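Local coordinates for hypothetical protein PH1320 (Pyrococcus horikoshii, PDB 2E87) that probably binds GTP as an Obg-type G protein of the Nog1 family, holds GDP in this crystal, and is otherwise of unknown function, at residues A[41-46]-A[123-128]; A[52-57]-A[107-112]. All coordinates share one frame; numbering follows the deposited sequence.

Interaction 1: A[41-46]-A[123-128]; sequences KARLRE and NEIAEL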
ATOM      1  N   LYS A  41     -37.540   0.110 -37.278  1.00 61.63           N
ATOM      2  CA  LYS A  41     -36.847  -1.080 -36.780  1.00 57.49           C
ATOM      3  C   LYS A  41     -35.336  -0.918 -36.777  1.00 53.09           C
ATOM      4  O   LYS A  41     -34.669  -1.314 -35.826  1.00 46.70           O
ATOM      5  CB  LYS A  41     -37.240  -2.313 -37.605  1.00 61.61           C
ATOM      6  CG  LYS A  41     -38.663  -2.789 -37.331  1.00 68.77           C
ATOM      7  CD  LYS A  41     -38.948  -4.145 -37.962  1.00 76.47           C
ATOM      8  CE  LYS A  41     -40.330  -4.646 -37.557  1.00 81.69           C
ATOM      9  NZ  LYS A  41     -40.761  -5.861 -38.308  1.00 85.52           N
ATOM     10  N   ALA A  42     -34.798  -0.350 -37.848  1.00 49.60           N
ATOM     11  CA  ALA A  42     -33.368  -0.110 -37.929  1.00 51.95           C
ATOM     12  C   ALA A  42     -33.015   0.918 -36.843  1.00 53.38           C
ATOM     13  O   ALA A  42     -32.031   0.763 -36.113  1.00 51.68           O
ATOM     14  CB  ALA A  42     -33.008   0.424 -39.308  1.00 48.11           C
ATOM     15  N   ARG A  43     -33.849   1.948 -36.732  1.00 53.69           N
ATOM     16  CA  ARG A  43     -33.662   3.015 -35.760  1.00 54.06           C
ATOM     17  C   ARG A  43     -33.655   2.513 -34.311  1.00 54.44           C
ATOM     18  O   ARG A  43     -32.870   2.990 -33.492  1.00 55.39           O
ATOM     19  CB  ARG A  43     -34.743   4.088 -35.960  1.00 56.04           C
ATOM     20  CG  ARG A  43     -34.683   5.264 -34.983  1.00 59.92           C
ATOM     21  CD  ARG A  43     -35.561   6.434 -35.439  1.00 64.78           C
ATOM     22  NE  ARG A  43     -36.989   6.113 -35.461  1.00 69.49           N
ATOM     23  CZ  ARG A  43     -37.832   6.507 -36.417  1.00 72.45           C
ATOM     24  NH1 ARG A  43     -37.399   7.240 -37.439  1.00 64.90           N
ATOM     25  NH2 ARG A  43     -39.109   6.156 -36.359  1.00 73.52           N
ATOM     26  N   LEU A  44     -34.517   1.553 -33.989  1.00 53.04           N
ATOM     27  CA  LEU A  44     -34.559   1.014 -32.630  1.00 50.64           C
ATOM     28  C   LEU A  44     -33.389   0.072 -32.398  1.00 48.09           C
ATOM     29  O   LEU A  44     -33.016  -0.196 -31.262  1.00 52.68           O
ATOM     30  CB  LEU A  44     -35.856   0.241 -32.376  1.00 49.31           C
ATOM     31  CG  LEU A  44     -37.188   0.977 -32.532  1.00 54.49           C
ATOM     32  CD1 LEU A  44     -38.328   0.016 -32.225  1.00 55.01           C
ATOM     33  CD2 LEU A  44     -37.229   2.173 -31.598  1.00 57.72           C
ATOM     34  N   ARG A  45     -32.829  -0.456 -33.473  1.00 44.54           N
ATOM     35  CA  ARG A  45     -31.702  -1.361 -33.343  1.00 48.49           C
ATOM     36  C   ARG A  45     -30.453  -0.539 -33.087  1.00 42.06           C
ATOM     37  O   ARG A  45     -29.651  -0.869 -32.215  1.00 40.93           O
ATOM     38  CB  ARG A  45     -31.503  -2.201 -34.618  1.00 47.33           C
ATOM     39  CG  ARG A  45     -32.248  -3.514 -34.616  1.00 57.23           C
ATOM     40  CD  ARG A  45     -31.604  -4.548 -35.529  1.00 61.46           C
ATOM     41  NE  ARG A  45     -32.397  -5.776 -35.570  1.00 65.18           N
ATOM     42  CZ  ARG A  45     -33.444  -5.959 -36.370  1.00 69.90           C
ATOM     43  NH1 ARG A  45     -33.820  -4.998 -37.205  1.00 69.36           N
ATOM     44  NH2 ARG A  45     -34.127  -7.095 -36.323  1.00 69.30           N
ATOM     45  N   GLU A  46     -30.304   0.527 -33.869  1.00 37.90           N
ATOM     46  CA  GLU A  46     -29.165   1.413 -33.759  1.00 41.83           C
ATOM     47  C   GLU A  46     -29.145   2.048 -32.374  1.00 43.46           C
ATOM     48  O   GLU A  46     -28.083   2.215 -31.781  1.00 43.49           O
ATOM     49  CB  GLU A  46     -29.237   2.462 -34.861  1.00 43.08           C
ATOM     50  CG  GLU A  46     -29.188   1.842 -36.250  1.00 44.03           C
ATOM     51  CD  GLU A  46     -27.830   1.245 -36.588  1.00 43.85           C
ATOM     52  OE1 GLU A  46     -27.136   0.767 -35.676  1.00 40.00           O
ATOM     53  OE2 GLU A  46     -27.458   1.232 -37.777  1.00 48.57           O
ATOM     54  N   ASN A 123     -30.038   6.845 -43.961  1.00 51.63           N
ATOM     55  CA  ASN A 123     -28.634   7.183 -44.191  1.00 57.10           C
ATOM     56  C   ASN A 123     -28.032   7.788 -42.929  1.00 58.41           C
ATOM     57  O   ASN A 123     -26.959   7.386 -42.473  1.00 59.15           O
ATOM     58  CB  ASN A 123     -28.509   8.217 -45.310  1.00 62.17           C
ATOM     59  CG  ASN A 123     -28.339   7.596 -46.670  1.00 68.09           C
ATOM     60  OD1 ASN A 123     -27.321   6.965 -46.957  1.00 70.07           O
ATOM     61  ND2 ASN A 123     -29.333   7.782 -47.526  1.00 71.72           N
ATOM     62  N   GLU A 124     -28.740   8.770 -42.384  1.00 55.61           N
ATOM     63  CA  GLU A 124     -28.317   9.477 -41.188  1.00 56.25           C
ATOM     64  C   GLU A 124     -28.343   8.584 -39.963  1.00 53.10           C
ATOM     65  O   GLU A 124     -27.404   8.579 -39.176  1.00 53.99           O
ATOM     66  CB  GLU A 124     -29.221  10.679 -40.959  1.00 55.32           C
ATOM     67  CG  GLU A 124     -28.761  11.582 -39.859  1.00 60.76           C
ATOM     68  CD  GLU A 124     -29.718  12.715 -39.644  1.00 66.58           C
ATOM     69  OE1 GLU A 124     -30.843  12.461 -39.164  1.00 68.27           O
ATOM     70  OE2 GLU A 124     -29.347  13.860 -39.966  1.00 69.73           O
ATOM     71  N   ILE A 125     -29.427   7.841 -39.795  1.00 49.46           N
ATOM     72  CA  ILE A 125     -29.543   6.939 -38.662  1.00 47.82           C
ATOM     73  C   ILE A 125     -28.298   6.065 -38.587  1.00 48.59           C
ATOM     74  O   ILE A 125     -27.681   5.922 -37.532  1.00 46.42           O
ATOM     75  CB  ILE A 125     -30.786   6.061 -38.810  1.00 43.07           C
ATOM     76  CG1 ILE A 125     -32.014   6.900 -38.449  1.00 44.66           C
ATOM     77  CG2 ILE A 125     -30.653   4.791 -37.968  1.00 33.40           C
ATOM     78  CD1 ILE A 125     -33.344   6.250 -38.777  1.00 42.29           C
ATOM     79  N   ALA A 126     -27.921   5.500 -39.723  1.00 44.57           N
ATOM     80  CA  ALA A 126     -26.754   4.646 -39.788  1.00 45.49           C
ATOM     81  C   ALA A 126     -25.489   5.425 -39.464  1.00 44.54           C
ATOM     82  O   ALA A 126     -24.710   5.021 -38.599  1.00 45.08           O
ATOM     83  CB  ALA A 126     -26.644   4.026 -41.172  1.00 43.14           C
ATOM     84  N   GLU A 127     -25.288   6.540 -40.162  1.00 41.90           N
ATOM     85  CA  GLU A 127     -24.105   7.373 -39.965  1.00 43.79           C
ATOM     86  C   GLU A 127     -23.914   7.797 -38.515  1.00 39.15           C
ATOM     87  O   GLU A 127     -22.780   7.892 -38.032  1.00 40.23           O
ATOM     88  CB  GLU A 127     -24.167   8.607 -40.879  1.00 51.01           C
ATOM     89  CG  GLU A 127     -23.951   8.277 -42.364  1.00 68.52           C
ATOM     90  CD  GLU A 127     -24.299   9.429 -43.314  1.00 73.57           C
ATOM     91  OE1 GLU A 127     -23.789   9.426 -44.458  1.00 73.41           O
ATOM     92  OE2 GLU A 127     -25.091  10.324 -42.931  1.00 76.07           O
ATOM     93  N   LEU A 128     -25.017   8.045 -37.822  1.00 37.55           N
ATOM     94  CA  LEU A 128     -24.954   8.444 -36.430  1.00 37.34           C
ATOM     95  C   LEU A 128     -24.440   7.308 -35.532  1.00 39.84           C
ATOM     96  O   LEU A 128     -23.629   7.555 -34.641  1.00 41.60           O
ATOM     97  CB  LEU A 128     -26.323   8.961 -35.960  1.00 43.91           C
ATOM     98  CG  LEU A 128     -26.801  10.308 -36.547  1.00 45.34           C
ATOM     99  CD1 LEU A 128     -28.265  10.572 -36.186  1.00 40.97           C
ATOM    100  CD2 LEU A 128     -25.926  11.430 -36.029  1.00 41.49           C
TER

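Interaction 2: A[52-57]-A[107-112]; sequences TVSNVV and ELEERY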
ATOM      1  N   THR A  52     -25.993  -0.272 -25.646  1.00 38.04           N
ATOM      2  CA  THR A  52     -25.244  -1.438 -25.214  1.00 35.99           C
ATOM      3  C   THR A  52     -23.746  -1.121 -25.176  1.00 37.69           C
ATOM      4  O   THR A  52     -23.051  -1.499 -24.234  1.00 39.21           O
ATOM      5  CB  THR A  52     -25.522  -2.650 -26.144  1.00 38.32           C
ATOM      6  OG1 THR A  52     -26.936  -2.838 -26.270  1.00 36.22           O
ATOM      7  CG2 THR A  52     -24.915  -3.930 -25.561  1.00 25.73           C
ATOM      8  N   VAL A  53     -23.241  -0.424 -26.187  1.00 37.39           N
ATOM      9  CA  VAL A  53     -21.824  -0.077 -26.185  1.00 34.01           C
ATOM     10  C   VAL A  53     -21.563   0.817 -24.999  1.00 34.52           C
ATOM     11  O   VAL A  53     -20.606   0.624 -24.269  1.00 36.94           O
ATOM     12  CB  VAL A  53     -21.398   0.684 -27.449  1.00 31.73           C
ATOM     13  CG1 VAL A  53     -19.985   1.287 -27.257  1.00 23.28           C
ATOM     14  CG2 VAL A  53     -21.415  -0.261 -28.634  1.00 28.05           C
ATOM     15  N   SER A  54     -22.432   1.791 -24.801  1.00 38.67           N
ATOM     16  CA  SER A  54     -22.265   2.713 -23.689  1.00 40.90           C
ATOM     17  C   SER A  54     -22.250   2.006 -22.339  1.00 42.70           C
ATOM     18  O   SER A  54     -21.397   2.286 -21.497  1.00 43.84           O
ATOM     19  CB  SER A  54     -23.367   3.767 -23.704  1.00 41.73           C
ATOM     20  OG  SER A  54     -23.156   4.715 -22.678  1.00 49.46           O
ATOM     21  N   ASN A  55     -23.176   1.074 -22.140  1.00 42.62           N
ATOM     22  CA  ASN A  55     -23.253   0.361 -20.873  1.00 43.89           C
ATOM     23  C   ASN A  55     -22.139  -0.609 -20.601  1.00 40.50           C
ATOM     24  O   ASN A  55     -21.669  -0.714 -19.472  1.00 39.53           O
ATOM     25  CB  ASN A  55     -24.578  -0.377 -20.743  1.00 45.51           C
ATOM     26  CG  ASN A  55     -25.639   0.484 -20.137  1.00 53.01           C
ATOM     27  OD1 ASN A  55     -26.204   1.344 -20.808  1.00 52.24           O
ATOM     28  ND2 ASN A  55     -25.900   0.284 -18.841  1.00 62.09           N
ATOM     29  N   VAL A  56     -21.722  -1.333 -21.626  1.00 35.32           N
ATOM     30  CA  VAL A  56     -20.663  -2.297 -21.442  1.00 35.98           C
ATOM     31  C   VAL A  56     -19.359  -1.593 -21.100  1.00 37.07           C
ATOM     32  O   VAL A  56     -18.644  -2.014 -20.204  1.00 39.27           O
ATOM     33  CB  VAL A  56     -20.511  -3.167 -22.701  1.00 33.04           C
ATOM     34  CG1 VAL A  56     -19.233  -3.979 -22.641  1.00 28.38           C
ATOM     35  CG2 VAL A  56     -21.705  -4.091 -22.793  1.00 35.20           C
ATOM     36  N   VAL A  57     -19.062  -0.506 -21.802  1.00 37.35           N
ATOM     37  CA  VAL A  57     -17.835   0.230 -21.532  1.00 36.83           C
ATOM     38  C   VAL A  57     -17.875   0.858 -20.144  1.00 40.15           C
ATOM     39  O   VAL A  57     -16.938   0.714 -19.361  1.00 45.69           O
ATOM     40  CB  VAL A  57     -17.603   1.345 -22.568  1.00 28.03           C
ATOM     41  CG1 VAL A  57     -16.489   2.258 -22.096  1.00 31.19           C
ATOM     42  CG2 VAL A  57     -17.270   0.741 -23.915  1.00 22.98           C
ATOM     43  N   GLU A 107     -22.408  11.022 -21.826  1.00 50.34           N
ATOM     44  CA  GLU A 107     -22.867  12.213 -22.518  1.00 49.23           C
ATOM     45  C   GLU A 107     -23.036  11.918 -24.011  1.00 46.54           C
ATOM     46  O   GLU A 107     -24.017  12.324 -24.631  1.00 51.79           O
ATOM     47  CB  GLU A 107     -21.854  13.336 -22.309  1.00 45.30           C
ATOM     48  CG  GLU A 107     -22.239  14.674 -22.882  1.00 55.90           C
ATOM     49  CD  GLU A 107     -21.080  15.657 -22.831  1.00 67.82           C
ATOM     50  OE1 GLU A 107     -20.365  15.674 -21.799  1.00 67.98           O
ATOM     51  OE2 GLU A 107     -20.886  16.410 -23.815  1.00 66.21           O
ATOM     52  N   LEU A 108     -22.080  11.209 -24.592  1.00 42.99           N
ATOM     53  CA  LEU A 108     -22.176  10.891 -26.007  1.00 42.52           C
ATOM     54  C   LEU A 108     -23.391  10.004 -26.258  1.00 37.94           C
ATOM     55  O   LEU A 108     -24.106  10.197 -27.226  1.00 41.68           O
ATOM     56  CB  LEU A 108     -20.897  10.201 -26.493  1.00 36.69           C
ATOM     57  CG  LEU A 108     -19.675  11.121 -26.567  1.00 42.11           C
ATOM     58  CD1 LEU A 108     -18.409  10.311 -26.867  1.00 37.53           C
ATOM     59  CD2 LEU A 108     -19.916  12.173 -27.642  1.00 36.97           C
ATOM     60  N   GLU A 109     -23.621   9.040 -25.377  1.00 35.68           N
ATOM     61  CA  GLU A 109     -24.758   8.141 -25.514  1.00 42.18           C
ATOM     62  C   GLU A 109     -26.067   8.917 -25.572  1.00 48.03           C
ATOM     63  O   GLU A 109     -26.861   8.754 -26.494  1.00 44.74           O
ATOM     64  CB  GLU A 109     -24.827   7.165 -24.340  1.00 36.21           C
ATOM     65  CG  GLU A 109     -26.153   6.425 -24.266  1.00 44.67           C
ATOM     66  CD  GLU A 109     -26.289   5.554 -23.032  1.00 43.52           C
ATOM     67  OE1 GLU A 109     -25.545   5.760 -22.055  1.00 50.65           O
ATOM     68  OE2 GLU A 109     -27.158   4.668 -23.029  1.00 46.12           O
ATOM     69  N   GLU A 110     -26.287   9.760 -24.571  1.00 51.76           N
ATOM     70  CA  GLU A 110     -27.490  10.559 -24.511  1.00 48.83           C
ATOM     71  C   GLU A 110     -27.587  11.429 -25.758  1.00 48.87           C
ATOM     72  O   GLU A 110     -28.654  11.564 -26.350  1.00 48.41           O
ATOM     73  CB  GLU A 110     -27.475  11.407 -23.243  1.00 53.02           C
ATOM     74  CG  GLU A 110     -28.573  12.443 -23.178  1.00 61.96           C
ATOM     75  CD  GLU A 110     -28.770  12.988 -21.777  1.00 69.33           C
ATOM     76  OE1 GLU A 110     -29.329  12.260 -20.922  1.00 73.09           O
ATOM     77  OE2 GLU A 110     -28.358  14.141 -21.532  1.00 69.14           O
ATOM     78  N   ARG A 111     -26.466  12.005 -26.169  1.00 48.02           N
ATOM     79  CA  ARG A 111     -26.453  12.847 -27.359  1.00 49.42           C
ATOM     80  C   ARG A 111     -26.851  12.084 -28.634  1.00 50.49           C
ATOM     81  O   ARG A 111     -27.707  12.542 -29.388  1.00 52.02           O
ATOM     82  CB  ARG A 111     -25.068  13.483 -27.545  1.00 54.82           C
ATOM     83  CG  ARG A 111     -24.715  13.847 -29.004  1.00 63.63           C
ATOM     84  CD  ARG A 111     -24.724  15.347 -29.270  1.00 62.61           C
ATOM     85  NE  ARG A 111     -23.832  16.070 -28.370  1.00 70.82           N
ATOM     86  CZ  ARG A 111     -22.510  15.937 -28.362  1.00 73.36           C
ATOM     87  NH1 ARG A 111     -21.915  15.108 -29.214  1.00 76.25           N
ATOM     88  NH2 ARG A 111     -21.782  16.623 -27.492  1.00 75.04           N
ATOM     89  N   TYR A 112     -26.242  10.923 -28.873  1.00 47.18           N
ATOM     90  CA  TYR A 112     -26.536  10.150 -30.074  1.00 43.48           C
ATOM     91  C   TYR A 112     -27.883   9.431 -30.081  1.00 43.97           C
ATOM     92  O   TYR A 112     -28.499   9.305 -31.131  1.00 38.44           O
ATOM     93  CB  TYR A 112     -25.392   9.177 -30.352  1.00 39.37           C
ATOM     94  CG  TYR A 112     -24.246   9.872 -31.035  1.00 36.28           C
ATOM     95  CD1 TYR A 112     -24.229  10.014 -32.416  1.00 33.24           C
ATOM     96  CD2 TYR A 112     -23.241  10.494 -30.296  1.00 33.50           C
ATOM     97  CE1 TYR A 112     -23.257  10.755 -33.047  1.00 32.67           C
ATOM     98  CE2 TYR A 112     -22.268  11.252 -30.917  1.00 34.61           C
ATOM     99  CZ  TYR A 112     -22.280  11.381 -32.295  1.00 36.03           C
ATOM    100  OH  TYR A 112     -21.338  12.157 -32.921  1.00 34.95           O
TER

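Interaction 1: A[41-46]-A[123-128]
Within the helical bundle that makes up the Nog1-type N-terminal domain, Ile125 reaches from helix 122-142 to Arg43 and Glu46, which lie one turn apart on helix 38-67. The two short segments run nearly parallel, 12° apart, with their axes 9.9 Å from each other. Ile125 does the bridging with two separate branches. Its CD1 lies against the aliphatic part of Arg43, 3.8 Å from Arg43 CB and hardly farther from CD. Its CG2 meets Glu46 CG at 3.7 Å. With CG1 beside the backbone N (chi1 -77°) and CG2 beside the carbonyl carbon, the isoleucine spreads its branches toward both residues. The Glu46 chain bends at chi2 (-69°), and its OE2 passes 4.0 Å from Ala126 CA. No hydrogen bond joins the segments; apart from Glu46 OE2 beside Ala126, the touch is aliphatic. The charged ends are held elsewhere: Glu46 OE1 forms salt bridges with Arg129 and Arg49, while Arg43 NH1 makes weak hydrogen bonds to Ser119 O and Asn120 OD1 in the turn before helix 122-142. On the flank, helix 88-117 brings Ile116 against Arg43 and also packs on Leu128 of helix 122-142.

Interaction 2: A[52-57]-A[107-112]
Between segments 52-57 and 107-112, the nearest CA atoms are those of Ser54 and Glu109, 6.2 Å apart. A single hydrogen bond spans the gap: Ser54 OG donates to Glu109 OE1 at 2.7 Å. The hydroxyl meets that oxygen from above the carboxylate plane, 69° out of it, rather than from the rim of the group. Both side chains leave their helices in the same sense, each with its gamma atom opposite the backbone N (chi1 -176° for Ser54 and 167° for Glu109), and the glutamate chain stays extended beyond CG. Its length therefore lies along the serine, with Glu109 CB 3.4 Å from Ser54 OG and Glu109 CD 3.5 Å from Ser54 CB. The small serine is consistent with so close an approach of the two segments. Arg106 makes a salt bridge to the same OE1 and probably offsets the carboxylate's charge, and Arg58 adds a long, weak ion pair. A leucine in place of Glu109 would probably leave Ser54 OG without its acceptor across the helices and Arg106 without its carboxylate. Around this pair, Ile105 of helix 88-117 touches Ser54 and Val57, helix 14-30 sets Ala25 against Val53 and Leu17 and Ala21 against Val57, and helix 122-142 lays Tyr133 and Val136 against Val53 and Phe132 against Leu108.

Both contacts use helix 38-67, about three turns apart along it, centre to centre, and the centres of the contacts are 15 Å from each other. Interaction 1 pairs it with helix 122-142, and interaction 2 with the preceding helix 88-117, so the second is nested within the chain loop closed by the first. The two meet where Leu128 O packs 3.4 Å from Tyr112 CD1. Interaction 1, farther from the centre of the chain and only partly buried, relies on aliphatic contact; interaction 2 is buried, yet joined by a hydrogen bond. In each a glutamate faces the partner helix and has arginine for company. Both lie away from the GDP site.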